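Local coordinates for protein VAL-1 (Chlorella virus, PDB 3GNE) that cleaves alginate by lyase (beta-elimination) chemistry, as a family 14 polysaccharide lyase with pH-dependent modes of action, at residues A[76-82]-A[233-239]. Residues are numbered along the deposited sequence; the frame is centred on the assembly and turned at random.
Sequences AWEVFYP and AYFTNFQ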
loop_
_atom_site.group_PDB
_atom_site.type_symbol
_atom_site.label_atom_id
_atom_site.label_comp_id
_atom_site.label_asym_id
_atom_site.label_seq_id
_atom_site.Cartn_x
_atom_site.Cartn_y
_atom_site.Cartn_z
ATOM N N ALA A 76 3.150 -3.246 -7.519
ATOM C CA ALA A 76 4.587 -2.981 -7.331
ATOM C C ALA A 76 4.888 -1.549 -7.765
ATOM O O ALA A 76 4.156 -0.972 -8.582
ATOM C CB ALA A 76 5.396 -3.966 -8.155
ATOM N N TRP A 77 5.924 -0.980 -7.202
ATOM C CA TRP A 77 6.345 0.386 -7.548
ATOM C C TRP A 77 7.786 0.536 -7.097
ATOM O O TRP A 77 8.306 -0.341 -6.373
ATOM C CB TRP A 77 5.479 1.486 -6.892
ATOM C CG TRP A 77 5.364 1.314 -5.401
ATOM C CD1 TRP A 77 6.187 1.854 -4.442
ATOM C CD2 TRP A 77 4.395 0.544 -4.685
ATOM N NE1 TRP A 77 5.774 1.469 -3.171
ATOM C CE2 TRP A 77 4.672 0.661 -3.301
ATOM C CE3 TRP A 77 3.286 -0.248 -5.098
ATOM C CZ2 TRP A 77 3.908 0.031 -2.307
ATOM C CZ3 TRP A 77 2.531 -0.866 -4.093
ATOM C CH2 TRP A 77 2.833 -0.735 -2.745
ATOM N N GLU A 78 8.405 1.613 -7.535
ATOM C CA GLU A 78 9.770 1.906 -7.092
ATOM C C GLU A 78 9.800 3.256 -6.433
ATOM O O GLU A 78 9.054 4.161 -6.832
ATOM C CB GLU A 78 10.746 1.914 -8.294
ATOM C CG GLU A 78 10.701 0.495 -8.946
ATOM C CD GLU A 78 11.534 0.469 -10.202
ATOM O OE1 GLU A 78 12.439 1.302 -10.351
ATOM O OE2 GLU A 78 11.358 -0.407 -11.059
ATOM N N VAL A 79 10.647 3.414 -5.410
ATOM C CA VAL A 79 10.736 4.731 -4.729
ATOM C C VAL A 79 12.177 5.116 -4.458
ATOM O O VAL A 79 13.009 4.313 -4.086
ATOM C CB VAL A 79 9.928 4.651 -3.427
ATOM C CG1 VAL A 79 10.516 3.570 -2.503
ATOM C CG2 VAL A 79 9.894 6.019 -2.745
ATOM N N PHE A 80 12.462 6.384 -4.713
ATOM C CA PHE A 80 13.774 6.990 -4.528
ATOM C C PHE A 80 13.670 8.034 -3.400
ATOM O O PHE A 80 12.887 8.991 -3.518
ATOM C CB PHE A 80 14.176 7.636 -5.833
ATOM C CG PHE A 80 15.603 8.164 -5.928
ATOM C CD1 PHE A 80 16.520 7.473 -6.730
ATOM C CD2 PHE A 80 16.057 9.299 -5.294
ATOM C CE1 PHE A 80 17.797 7.963 -6.885
ATOM C CE2 PHE A 80 17.340 9.799 -5.438
ATOM C CZ PHE A 80 18.238 9.132 -6.242
ATOM N N TYR A 81 14.453 7.799 -2.363
ATOM C CA TYR A 81 14.591 8.703 -1.207
ATOM C C TYR A 81 15.945 9.402 -1.313
ATOM O O TYR A 81 16.952 8.710 -1.049
ATOM C CB TYR A 81 14.524 7.895 0.082
ATOM C CG TYR A 81 13.106 7.361 0.324
ATOM C CD1 TYR A 81 12.131 8.300 0.729
ATOM C CD2 TYR A 81 12.763 6.021 0.193
ATOM C CE1 TYR A 81 10.828 7.826 0.972
ATOM C CE2 TYR A 81 11.457 5.581 0.425
ATOM C CZ TYR A 81 10.518 6.511 0.819
ATOM O OH TYR A 81 9.200 6.117 1.052
ATOM N N PRO A 82 15.991 10.672 -1.655
ATOM C CA PRO A 82 17.286 11.338 -1.691
ATOM C C PRO A 82 17.955 11.286 -0.330
ATOM O O PRO A 82 17.277 11.351 0.697
ATOM C CB PRO A 82 16.923 12.784 -2.045
ATOM C CG PRO A 82 15.620 12.664 -2.814
ATOM C CD PRO A 82 14.887 11.547 -2.059
ATOM N N ALA A 233 10.146 12.630 -2.094
ATOM C CA ALA A 233 10.547 11.322 -2.567
ATOM C C ALA A 233 9.973 11.162 -3.965
ATOM O O ALA A 233 9.015 11.856 -4.328
ATOM C CB ALA A 233 10.073 10.216 -1.638
ATOM N N TYR A 234 10.513 10.218 -4.725
ATOM C CA TYR A 234 9.996 10.012 -6.071
ATOM C C TYR A 234 9.481 8.583 -6.241
ATOM O O TYR A 234 10.161 7.635 -5.853
ATOM C CB TYR A 234 11.079 10.272 -7.128
ATOM C CG TYR A 234 11.721 11.628 -7.004
ATOM C CD1 TYR A 234 11.207 12.732 -7.681
ATOM C CD2 TYR A 234 12.858 11.794 -6.198
ATOM C CE1 TYR A 234 11.801 13.989 -7.553
ATOM C CE2 TYR A 234 13.451 13.028 -6.088
ATOM C CZ TYR A 234 12.928 14.114 -6.767
ATOM O OH TYR A 234 13.574 15.345 -6.626
ATOM N N PHE A 235 8.310 8.439 -6.832
ATOM C CA PHE A 235 7.726 7.130 -7.074
ATOM C C PHE A 235 7.582 6.904 -8.573
ATOM O O PHE A 235 7.261 7.805 -9.331
ATOM C CB PHE A 235 6.293 7.077 -6.421
ATOM C CG PHE A 235 6.370 7.025 -4.900
ATOM C CD1 PHE A 235 6.460 5.835 -4.212
ATOM C CD2 PHE A 235 6.339 8.232 -4.184
ATOM C CE1 PHE A 235 6.509 5.803 -2.813
ATOM C CE2 PHE A 235 6.388 8.218 -2.789
ATOM C CZ PHE A 235 6.482 7.005 -2.091
ATOM N N THR A 236 7.810 5.671 -8.993
ATOM C CA THR A 236 7.733 5.393 -10.438
ATOM C C THR A 236 7.397 3.949 -10.669
ATOM O O THR A 236 7.464 3.130 -9.766
ATOM C CB THR A 236 9.087 5.776 -11.111
ATOM O OG1 THR A 236 8.919 5.801 -12.535
ATOM C CG2 THR A 236 10.200 4.786 -10.708
ATOM N N ASN A 237 7.072 3.624 -11.927
ATOM C CA ASN A 237 6.950 2.255 -12.382
ATOM C C ASN A 237 5.908 1.489 -11.568
ATOM O O ASN A 237 6.187 0.395 -11.048
ATOM C CB ASN A 237 8.312 1.520 -12.343
ATOM C CG ASN A 237 8.282 0.344 -13.297
ATOM O OD1 ASN A 237 7.483 0.269 -14.231
ATOM N ND2 ASN A 237 9.188 -0.626 -13.043
ATOM N N PHE A 238 4.723 2.038 -11.458
ATOM C CA PHE A 238 3.619 1.340 -10.797
ATOM C C PHE A 238 3.135 0.214 -11.703
ATOM O O PHE A 238 2.786 0.449 -12.863
ATOM C CB PHE A 238 2.447 2.319 -10.573
ATOM C CG PHE A 238 2.741 3.343 -9.494
ATOM C CD1 PHE A 238 2.366 3.081 -8.180
ATOM C CD2 PHE A 238 3.361 4.551 -9.767
ATOM C CE1 PHE A 238 2.598 4.077 -7.188
ATOM C CE2 PHE A 238 3.607 5.516 -8.822
ATOM C CZ PHE A 238 3.227 5.257 -7.510
ATOM N N GLN A 239 3.139 -1.024 -11.211
ATOM C CA GLN A 239 2.788 -2.199 -11.966
ATOM C C GLN A 239 1.749 -3.029 -11.225
ATOM O O GLN A 239 1.731 -3.093 -10.009
ATOM C CB GLN A 239 4.044 -3.089 -12.193
ATOM C CG GLN A 239 5.092 -2.364 -13.023
ATOM C CD GLN A 239 6.347 -3.179 -13.189
ATOM O OE1 GLN A 239 6.767 -3.764 -12.182
ATOM N NE2 GLN A 239 6.960 -3.241 -14.358
#
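Ala233 opens the pairing by setting its CB beside the ring of Tyr81, 3.6 Å from CE1; the hydroxyl of that tyrosine reaches on to hydrogen-bond His93. Next along, Tyr234 exchanges two backbone hydrogen bonds with Phe80, each with a 165° angle at the hydrogen. Their side chains lie side by side, pointing the same way, and Pro82 brings its CG to the edge of the Tyr234 ring, 3.9 Å from CE2 of that residue. Phe34 adds to this face, stacking on Tyr234 and meeting Phe80 edge-to-face.

On the other face, Phe235 and Val79 form a non-hydrogen-bonded pair. The placement of Val79 CG2 anti to the backbone N sets this methyl over the Phe235 ring, offset toward the rim and 3.7 Å from the centroid in a CH-pi contact, while Trp77 CD1 comes up at the edge of the same ring. Strands 72-80 and 231-241 are thus antiparallel neighbours in one of the two large sheets of the beta-sandwich (jelly-roll) fold expected of the concanavalin clan, and Trp217, from a strand of the facing sheet, packs edge-to-face against Trp77, Phe235 and Phe238.

Thr236 trades backbone bonds with Glu78 and packs CG2 against the glutamate CB; its OG1 turns to Arg38 O. Asn237 is the extra residue of a beta bulge, with a left-handed backbone. Its ND2 donates to Glu78 OE2 at 2.9 Å; the acceptor lies in the amide plane of Asn237, whereas the N-H comes in from above the carboxylate plane, the two planes being 83° apart. Past the bulge, Phe238 returns to the face of Phe235 and receives Trp77 CB over its ring, 4.1 Å from the centroid. Gln239 restores the ladder, its N bonding to Ala76 O at 2.8 Å and its O accepting from Ala76 N.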